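Local coordinates for protein CG14216 (Drosophila melanogaster, PDB 3P9Y) that probably dephosphorylates phosphoserine in the C-terminal domain of RNA polymerase II, acting as an Ssu72-family protein phosphatase in RNA processing and transcription termination, at residues 38-44 with 101-107; 68-73 with 85-90. The protein carries 2 engineered substitutions. All coordinates share one frame; numbering follows the deposited sequence.

Contact 1 of 2, residues 38-44 with 101-107; sequences RSYGTGE and RFQDTKE
Gly41 O takes the shortest polar bond between 38-44 and 101-107, from Phe102 N at 2.9 Å with an N-H...O angle of 167°. Arg101 CA adds a C-H...O contact to the same oxygen; Gly41 and Arg101 form a single beta bridge, joining the end of strand 36-41 to the residue ahead of the 3-10 turn 102-104. The next two carbonyls are held by side chains. Gln103 NE2 reaches Thr42 O at 3.0 Å in the carbonyl plane, on a lone pair. Arg101 NH1 binds Gly43 O at 3.1 Å, the oxygen lying near the guanidinium plane while the donor stands above the carbonyl plane. Gln103 CD covers one face of that guanidinium, and the Gln103 chain bends at chi2 (94°), which brings its amide back toward Thr42. Farther along, Thr105 OG1 donates to Tyr40 OH at 3.2 Å and accepts from Glu107 N in an ST turn. The Phe102 ring turns its edge to the Tyr40 face, offset, with planes at 69°. Glu107 and Arg38 make a long salt bridge, charges only: Glu107 OE1 lies 4.0 Å from Arg38 NH2, over the guanidinium face, where no N-H points at it. Three successive carbonyls at the end of, and just after, outermost strand 36-41 of the LMW PTP-like sheet are thus satisfied by one loop, whereas Gln103 OE1 is buried without a partner.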
ATOM      1  N   ARG A  38      -7.515   0.231  -2.920  1.00 17.91           N
ATOM      2  CA  ARG A  38      -7.545   1.106  -1.750  1.00 18.20           C
ATOM      3  C   ARG A  38      -6.224   0.937  -1.018  1.00 17.33           C
ATOM      4  O   ARG A  38      -5.549  -0.069  -1.197  1.00 17.28           O
ATOM      5  CB  ARG A  38      -8.713   0.749  -0.823  1.00 20.22           C
ATOM      6  CG  ARG A  38     -10.081   0.972  -1.439  1.00 23.90           C
ATOM      7  CD  ARG A  38     -11.195   0.759  -0.427  1.00 28.41           C
ATOM      8  NE  ARG A  38     -12.495   1.189  -0.938  1.00 34.54           N
ATOM      9  CZ  ARG A  38     -13.278   0.453  -1.722  1.00 37.56           C
ATOM     10  NH1 ARG A  38     -12.900  -0.765  -2.099  1.00 35.72           N
ATOM     11  NH2 ARG A  38     -14.445   0.936  -2.131  1.00 40.77           N
ATOM     12  N   SER A  39      -5.842   1.917  -0.206  1.00 17.14           N
ATOM     13  CA  SER A  39      -4.553   1.862   0.481  1.00 18.07           C
ATOM     14  C   SER A  39      -4.682   2.191   1.959  1.00 18.08           C
ATOM     15  O   SER A  39      -5.574   2.936   2.363  1.00 17.83           O
ATOM     16  CB  SER A  39      -3.555   2.823  -0.170  1.00 16.85           C
ATOM     17  OG  SER A  39      -4.046   4.151  -0.164  1.00 16.23           O
ATOM     18  N   TYR A  40      -3.770   1.640   2.756  1.00 17.79           N
ATOM     19  CA  TYR A  40      -3.778   1.837   4.200  1.00 18.51           C
ATOM     20  C   TYR A  40      -2.364   1.762   4.778  1.00 18.73           C
ATOM     21  O   TYR A  40      -1.432   1.316   4.111  1.00 17.75           O
ATOM     22  CB  TYR A  40      -4.650   0.768   4.866  1.00 18.63           C
ATOM     23  CG  TYR A  40      -6.040   0.677   4.294  1.00 18.36           C
ATOM     24  CD1 TYR A  40      -7.063   1.478   4.778  1.00 19.94           C
ATOM     25  CD2 TYR A  40      -6.328  -0.203   3.262  1.00 18.40           C
ATOM     26  CE1 TYR A  40      -8.337   1.406   4.251  1.00 20.59           C
ATOM     27  CE2 TYR A  40      -7.598  -0.285   2.729  1.00 20.24           C
ATOM     28  CZ  TYR A  40      -8.599   0.521   3.228  1.00 22.14           C
ATOM     29  OH  TYR A  40      -9.867   0.445   2.699  1.00 22.89           O
ATOM     30  N   GLY A  41      -2.219   2.208   6.022  1.00 19.15           N
ATOM     31  CA  GLY A  41      -0.994   2.033   6.780  1.00 19.38           C
ATOM     32  C   GLY A  41      -1.332   1.212   8.011  1.00 20.09           C
ATOM     33  O   GLY A  41      -2.500   1.077   8.347  1.00 20.89           O
ATOM     34  N   THR A  42      -0.325   0.663   8.682  1.00 21.16           N
ATOM     35  CA  THR A  42      -0.564  -0.189   9.845  1.00 22.50           C
ATOM     36  C   THR A  42      -0.019   0.419  11.138  1.00 24.45           C
ATOM     37  O   THR A  42      -0.309  -0.069  12.228  1.00 25.86           O
ATOM     38  CB  THR A  42       0.061  -1.585   9.659  1.00 21.18           C
ATOM     39  OG1 THR A  42       1.441  -1.452   9.297  1.00 20.57           O
ATOM     40  CG2 THR A  42      -0.671  -2.364   8.582  1.00 20.07           C
ATOM     41  N   GLY A  43       0.774   1.478  11.017  1.00 24.17           N
ATOM     42  CA  GLY A  43       1.333   2.143  12.180  1.00 26.60           C
ATOM     43  C   GLY A  43       0.264   2.714  13.097  1.00 28.70           C
ATOM     44  O   GLY A  43      -0.901   2.833  12.723  1.00 27.13           O
ATOM     45  N   GLU A  44       0.664   3.066  14.312  1.00 31.79           N
ATOM     46  CA  GLU A  44      -0.244   3.710  15.247  1.00 34.27           C
ATOM     47  C   GLU A  44      -0.490   5.143  14.795  1.00 32.71           C
ATOM     48  O   GLU A  44      -1.570   5.693  14.999  1.00 33.67           O
ATOM     49  CB  GLU A  44       0.343   3.688  16.662  1.00 36.20           C
ATOM     50  CG  GLU A  44       0.398   2.297  17.277  1.00 41.20           C
ATOM     51  CD  GLU A  44       1.078   2.280  18.636  1.00 52.07           C
ATOM     52  OE1 GLU A  44       1.817   3.239  18.954  1.00 53.29           O
ATOM     53  OE2 GLU A  44       0.874   1.299  19.386  1.00 56.10           O
ATOM     54  N   ARG A 101      -5.992   3.882   8.419  1.00 22.37           N
ATOM     55  CA  ARG A 101      -5.360   2.769   9.115  1.00 23.37           C
ATOM     56  C   ARG A 101      -6.089   1.482   8.738  1.00 22.38           C
ATOM     57  O   ARG A 101      -7.319   1.430   8.760  1.00 23.59           O
ATOM     58  CB  ARG A 101      -5.396   2.992  10.635  1.00 24.09           C
ATOM     59  CG  ARG A 101      -4.151   2.487  11.368  1.00 25.49           C
ATOM     60  CD  ARG A 101      -4.166   2.824  12.861  1.00 27.49           C
ATOM     61  NE  ARG A 101      -4.699   1.728  13.671  1.00 29.07           N
ATOM     62  CZ  ARG A 101      -3.965   0.902  14.418  1.00 29.45           C
ATOM     63  NH1 ARG A 101      -2.648   1.032  14.491  1.00 30.75           N
ATOM     64  NH2 ARG A 101      -4.556  -0.060  15.108  1.00 31.01           N
ATOM     65  N   PHE A 102      -5.332   0.450   8.386  1.00 21.11           N
ATOM     66  CA  PHE A 102      -5.924  -0.797   7.924  1.00 21.98           C
ATOM     67  C   PHE A 102      -6.761  -1.448   9.016  1.00 23.27           C
ATOM     68  O   PHE A 102      -7.817  -2.012   8.742  1.00 22.42           O
ATOM     69  CB  PHE A 102      -4.845  -1.783   7.464  1.00 20.54           C
ATOM     70  CG  PHE A 102      -5.391  -3.135   7.092  1.00 20.48           C
ATOM     71  CD1 PHE A 102      -6.091  -3.313   5.910  1.00 21.05           C
ATOM     72  CD2 PHE A 102      -5.219  -4.223   7.932  1.00 21.40           C
ATOM     73  CE1 PHE A 102      -6.608  -4.552   5.570  1.00 20.39           C
ATOM     74  CE2 PHE A 102      -5.731  -5.467   7.596  1.00 21.91           C
ATOM     75  CZ  PHE A 102      -6.426  -5.631   6.416  1.00 20.74           C
ATOM     76  N   GLN A 103      -6.282  -1.365  10.253  1.00 24.01           N
ATOM     77  CA  GLN A 103      -6.915  -2.058  11.370  1.00 24.94           C
ATOM     78  C   GLN A 103      -8.288  -1.467  11.691  1.00 27.26           C
ATOM     79  O   GLN A 103      -9.062  -2.061  12.441  1.00 27.09           O
ATOM     80  CB  GLN A 103      -6.019  -2.001  12.612  1.00 25.27           C
ATOM     81  CG  GLN A 103      -4.707  -2.782  12.498  1.00 24.22           C
ATOM     82  CD  GLN A 103      -3.534  -1.922  12.044  1.00 25.51           C
ATOM     83  OE1 GLN A 103      -3.688  -1.024  11.215  1.00 24.24           O
ATOM     84  NE2 GLN A 103      -2.353  -2.201  12.583  1.00 23.81           N
ATOM     85  N   ASP A 104      -8.591  -0.305  11.118  1.00 26.51           N
ATOM     86  CA  ASP A 104      -9.860   0.372  11.388  1.00 27.28           C
ATOM     87  C   ASP A 104     -10.824   0.343  10.206  1.00 29.19           C
ATOM     88  O   ASP A 104     -11.931   0.872  10.297  1.00 31.06           O
ATOM     89  CB  ASP A 104      -9.605   1.824  11.802  1.00 28.62           C
ATOM     90  CG  ASP A 104      -8.837   1.931  13.104  1.00 29.47           C
ATOM     91  OD1 ASP A 104      -9.205   1.228  14.068  1.00 33.43           O
ATOM     92  OD2 ASP A 104      -7.861   2.711  13.167  1.00 30.19           O
ATOM     93  N   THR A 105     -10.423  -0.272   9.099  1.00 27.05           N
ATOM     94  CA  THR A 105     -11.285  -0.305   7.921  1.00 27.59           C
ATOM     95  C   THR A 105     -12.269  -1.467   7.972  1.00 30.45           C
ATOM     96  O   THR A 105     -11.977  -2.518   8.536  1.00 30.93           O
ATOM     97  CB  THR A 105     -10.475  -0.402   6.610  1.00 26.95           C
ATOM     98  OG1 THR A 105     -11.337  -0.143   5.496  1.00 28.08           O
ATOM     99  CG2 THR A 105      -9.852  -1.780   6.453  1.00 24.93           C
ATOM    100  N   LYS A 106     -13.433  -1.263   7.367  1.00 31.42           N
ATOM    101  CA  LYS A 106     -14.457  -2.295   7.270  1.00 33.14           C
ATOM    102  C   LYS A 106     -14.546  -2.845   5.846  1.00 31.50           C
ATOM    103  O   LYS A 106     -15.321  -3.760   5.572  1.00 31.32           O
ATOM    104  CB  LYS A 106     -15.812  -1.726   7.699  1.00 37.21           C
ATOM    105  CG  LYS A 106     -15.845  -1.241   9.145  1.00 39.53           C
ATOM    106  CD  LYS A 106     -15.712  -2.406  10.123  1.00 43.71           C
ATOM    107  CE  LYS A 106     -14.661  -2.130  11.192  1.00 47.10           C
ATOM    108  NZ  LYS A 106     -15.015  -0.973  12.067  1.00 48.31           N
ATOM    109  N   GLU A 107     -13.751  -2.286   4.940  1.00 29.88           N
ATOM    110  CA  GLU A 107     -13.714  -2.772   3.565  1.00 29.57           C
ATOM    111  C   GLU A 107     -13.123  -4.177   3.526  1.00 27.72           C
ATOM    112  O   GLU A 107     -12.294  -4.534   4.364  1.00 26.10           O
ATOM    113  CB  GLU A 107     -12.875  -1.839   2.686  1.00 28.98           C
ATOM    114  CG  GLU A 107     -13.330  -0.388   2.693  1.00 31.71           C
ATOM    115  CD  GLU A 107     -14.682  -0.191   2.031  1.00 34.59           C
ATOM    116  OE1 GLU A 107     -15.110  -1.073   1.256  1.00 34.80           O
ATOM    117  OE2 GLU A 107     -15.317   0.855   2.281  1.00 38.05           O
TER

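Contact 2 of 2, residues 68-73 with 85-90; sequences IYRDLE and LLHMLD
Helices 65-82 and 85-95 run antiparallel through 68-73 and 85-90, their short axes 9.7 Å apart at an angle of 165°, with Tyr69 and Leu86 nearest at 6.0 Å between CA atoms. They form a helical hairpin, since only a short turn separates them in the chain, and no hydrogen bond crosses between the two segments: the join is made by side-chain packing. Tyr69 and Leu86 carry much of it. Leu86 CD2 sits over the middle of the Tyr69 ring, 3.9 Å from its centroid and 12° off the normal, a CH-pi contact. With CG anti to the backbone N (chi1 -177°), the Tyr69 ring swings across to the second helix, where CE1 lies 3.7 Å from Leu86 CB while Leu89 CB meets the ring at its edge. Replacing Tyr69 by an alanine is likely to leave a gap over Leu86 CD2 and take the aromatic edge from Leu89 CB. Deeper in the interface the contacts are purely aliphatic. Leu72 CD1 touches two leucines of the other helix, 3.7 Å from Leu89 CD1 and 4.1 Å from Leu85 CD1, and its side chain crosses that of Leu89 at about a right angle. On the other branch of Leu89, CD2 meets Ile68 CG2 at 3.8 Å. Leu48 of strand 46-48 touches both Leu72 and Leu89, and Tyr59 of strand 57-59 touches Ile68 and Leu72, so the hairpin packs on the small two-stranded sheet. Leu85 and Met88 each also pack on an apolar side chain of the bound phosphorylated CTD peptide, placing helix 85-95 beside it. At the more polar border, Asp90 OD1 forms a salt bridge with Arg93, while Asp90 CB packs 4.3 Å from Tyr69 CE1.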
ATOM      1  N   ILE A  68      -1.378  18.381   6.506  1.00 31.86           N
ATOM      2  CA  ILE A  68       0.009  18.018   6.768  1.00 30.78           C
ATOM      3  C   ILE A  68       0.909  18.830   5.847  1.00 31.17           C
ATOM      4  O   ILE A  68       1.972  19.293   6.251  1.00 32.14           O
ATOM      5  CB  ILE A  68       0.248  16.513   6.557  1.00 29.83           C
ATOM      6  CG1 ILE A  68      -0.597  15.708   7.552  1.00 29.33           C
ATOM      7  CG2 ILE A  68       1.726  16.182   6.712  1.00 29.17           C
ATOM      8  CD1 ILE A  68      -0.535  14.212   7.349  1.00 28.63           C
ATOM      9  N   TYR A  69       0.459  19.005   4.608  1.00 30.60           N
ATOM     10  CA  TYR A  69       1.169  19.801   3.611  1.00 32.15           C
ATOM     11  C   TYR A  69       1.365  21.235   4.095  1.00 34.17           C
ATOM     12  O   TYR A  69       2.470  21.769   4.049  1.00 33.62           O
ATOM     13  CB  TYR A  69       0.371  19.811   2.306  1.00 30.68           C
ATOM     14  CG  TYR A  69       1.041  20.538   1.164  1.00 31.81           C
ATOM     15  CD1 TYR A  69       1.643  19.836   0.130  1.00 31.24           C
ATOM     16  CD2 TYR A  69       1.061  21.927   1.109  1.00 35.08           C
ATOM     17  CE1 TYR A  69       2.251  20.492  -0.924  1.00 31.83           C
ATOM     18  CE2 TYR A  69       1.670  22.595   0.057  1.00 33.44           C
ATOM     19  CZ  TYR A  69       2.261  21.869  -0.957  1.00 33.71           C
ATOM     20  OH  TYR A  69       2.871  22.516  -2.012  1.00 34.59           O
ATOM     21  N   ARG A  70       0.279  21.856   4.548  1.00 35.10           N
ATOM     22  CA  ARG A  70       0.328  23.222   5.055  1.00 38.28           C
ATOM     23  C   ARG A  70       1.266  23.298   6.245  1.00 37.08           C
ATOM     24  O   ARG A  70       2.041  24.243   6.377  1.00 38.11           O
ATOM     25  CB  ARG A  70      -1.067  23.689   5.472  1.00 42.73           C
ATOM     26  CG  ARG A  70      -1.983  24.026   4.310  1.00 49.95           C
ATOM     27  CD  ARG A  70      -3.425  24.185   4.770  1.00 60.87           C
ATOM     28  NE  ARG A  70      -4.289  24.684   3.702  1.00 74.30           N
ATOM     29  CZ  ARG A  70      -4.573  25.968   3.501  1.00 86.33           C
ATOM     30  NH1 ARG A  70      -4.067  26.904   4.296  1.00 86.48           N
ATOM     31  NH2 ARG A  70      -5.370  26.320   2.501  1.00 92.69           N
ATOM     32  N   ASP A  71       1.199  22.284   7.101  1.00 36.21           N
ATOM     33  CA  ASP A  71       2.003  22.244   8.314  1.00 37.03           C
ATOM     34  C   ASP A  71       3.497  22.307   8.004  1.00 38.71           C
ATOM     35  O   ASP A  71       4.236  23.073   8.622  1.00 39.14           O
ATOM     36  CB  ASP A  71       1.700  20.973   9.101  1.00 36.91           C
ATOM     37  CG  ASP A  71       2.340  20.975  10.470  1.00 38.54           C
ATOM     38  OD1 ASP A  71       2.188  21.983  11.192  1.00 41.42           O
ATOM     39  OD2 ASP A  71       2.991  19.972  10.825  1.00 36.67           O
ATOM     40  N   LEU A  72       3.939  21.497   7.048  1.00 36.89           N
ATOM     41  CA  LEU A  72       5.355  21.421   6.715  1.00 36.87           C
ATOM     42  C   LEU A  72       5.783  22.638   5.903  1.00 38.77           C
ATOM     43  O   LEU A  72       6.941  23.049   5.948  1.00 39.63           O
ATOM     44  CB  LEU A  72       5.654  20.143   5.929  1.00 36.36           C
ATOM     45  CG  LEU A  72       5.352  18.818   6.633  1.00 35.64           C
ATOM     46  CD1 LEU A  72       5.742  17.649   5.744  1.00 32.57           C
ATOM     47  CD2 LEU A  72       6.068  18.732   7.975  1.00 37.06           C
ATOM     48  N   GLU A  73       4.844  23.207   5.158  1.00 38.35           N
ATOM     49  CA  GLU A  73       5.136  24.355   4.312  1.00 39.71           C
ATOM     50  C   GLU A  73       5.490  25.561   5.172  1.00 40.90           C
ATOM     51  O   GLU A  73       6.450  26.278   4.891  1.00 42.14           O
ATOM     52  CB  GLU A  73       3.932  24.676   3.425  1.00 39.67           C
ATOM     53  CG  GLU A  73       4.219  25.697   2.341  1.00 40.38           C
ATOM     54  CD  GLU A  73       3.016  25.960   1.456  1.00 41.11           C
ATOM     55  OE1 GLU A  73       1.872  25.816   1.943  1.00 39.65           O
ATOM     56  OE2 GLU A  73       3.216  26.313   0.274  1.00 40.10           O
ATOM     57  N   LEU A  85       8.879  15.866   0.298  1.00 31.46           N
ATOM     58  CA  LEU A  85       7.668  15.590   1.069  1.00 29.94           C
ATOM     59  C   LEU A  85       6.444  16.358   0.574  1.00 28.64           C
ATOM     60  O   LEU A  85       5.339  15.831   0.588  1.00 26.42           O
ATOM     61  CB  LEU A  85       7.889  15.877   2.555  1.00 31.95           C
ATOM     62  CG  LEU A  85       8.994  15.073   3.247  1.00 33.52           C
ATOM     63  CD1 LEU A  85       8.831  15.145   4.760  1.00 32.54           C
ATOM     64  CD2 LEU A  85       8.991  13.625   2.787  1.00 32.50           C
ATOM     65  N   LEU A  86       6.626  17.601   0.143  1.00 29.95           N
ATOM     66  CA  LEU A  86       5.493  18.394  -0.324  1.00 29.27           C
ATOM     67  C   LEU A  86       4.909  17.809  -1.611  1.00 28.29           C
ATOM     68  O   LEU A  86       3.693  17.773  -1.781  1.00 26.80           O
ATOM     69  CB  LEU A  86       5.889  19.860  -0.517  1.00 32.37           C
ATOM     70  CG  LEU A  86       6.189  20.623   0.782  1.00 33.79           C
ATOM     71  CD1 LEU A  86       6.438  22.096   0.505  1.00 36.00           C
ATOM     72  CD2 LEU A  86       5.052  20.459   1.784  1.00 32.53           C
ATOM     73  N   HIS A  87       5.768  17.333  -2.505  1.00 29.10           N
ATOM     74  CA  HIS A  87       5.284  16.700  -3.725  1.00 28.47           C
ATOM     75  C   HIS A  87       4.569  15.395  -3.394  1.00 27.42           C
ATOM     76  O   HIS A  87       3.517  15.101  -3.952  1.00 26.66           O
ATOM     77  CB  HIS A  87       6.417  16.427  -4.712  1.00 30.23           C
ATOM     78  CG  HIS A  87       5.994  15.598  -5.885  1.00 32.00           C
ATOM     79  ND1 HIS A  87       5.047  16.024  -6.792  1.00 31.52           N
ATOM     80  CD2 HIS A  87       6.372  14.363  -6.291  1.00 33.84           C
ATOM     81  CE1 HIS A  87       4.866  15.092  -7.711  1.00 30.79           C
ATOM     82  NE2 HIS A  87       5.660  14.074  -7.430  1.00 33.46           N
ATOM     83  N   MET A  88       5.141  14.617  -2.481  1.00 26.29           N
ATOM     84  CA  MET A  88       4.516  13.373  -2.053  1.00 25.94           C
ATOM     85  C   MET A  88       3.121  13.646  -1.505  1.00 23.95           C
ATOM     86  O   MET A  88       2.164  12.961  -1.855  1.00 22.10           O
ATOM     87  CB  MET A  88       5.367  12.675  -0.987  1.00 24.84           C
ATOM     88  CG  MET A  88       4.735  11.410  -0.420  1.00 22.83           C
ATOM     89  SD  MET A  88       5.782  10.604   0.816  1.00 22.82           S
ATOM     90  CE  MET A  88       7.188  10.142  -0.193  1.00 25.75           C
ATOM     91  N   LEU A  89       3.014  14.653  -0.645  1.00 24.65           N
ATOM     92  CA  LEU A  89       1.751  14.983  -0.005  1.00 24.55           C
ATOM     93  C   LEU A  89       0.749  15.508  -1.028  1.00 23.59           C
ATOM     94  O   LEU A  89      -0.450  15.277  -0.909  1.00 23.98           O
ATOM     95  CB  LEU A  89       1.975  16.014   1.106  1.00 25.20           C
ATOM     96  CG  LEU A  89       2.661  15.451   2.355  1.00 26.52           C
ATOM     97  CD1 LEU A  89       3.395  16.540   3.124  1.00 26.84           C
ATOM     98  CD2 LEU A  89       1.651  14.731   3.249  1.00 24.63           C
ATOM     99  N   ASP A  90       1.250  16.207  -2.038  1.00 24.66           N
ATOM    100  CA  ASP A  90       0.397  16.746  -3.090  1.00 25.63           C
ATOM    101  C   ASP A  90      -0.171  15.614  -3.939  1.00 24.06           C
ATOM    102  O   ASP A  90      -1.352  15.604  -4.269  1.00 25.42           O
ATOM    103  CB  ASP A  90       1.194  17.703  -3.973  1.00 27.28           C
ATOM    104  CG  ASP A  90       0.347  18.329  -5.056  1.00 28.50           C
ATOM    105  OD1 ASP A  90      -0.707  18.909  -4.717  1.00 27.85           O
ATOM    106  OD2 ASP A  90       0.732  18.238  -6.242  1.00 30.01           O
TER

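In the fold
Contact 1 and contact 2 join different elements, with centres 21 Å apart and nearest atoms about 11 Å apart, so they do not touch. Contact 1 lies nearer the middle of the chain, about 10 Å from its centre, yet is only partly buried; it fastens a loop to the outermost strand 36-41 of the main sheet. Contact 2, about 19 Å out, is a buried helix pair over the two-stranded sheet. Chemistry follows place: four hydrogen bonds cross contact 1, three of them to carbonyls, whereas none crosses contact 2. Both helical segments of contact 2 lie in the chain between the strand end 38-44 and the loop 101-107.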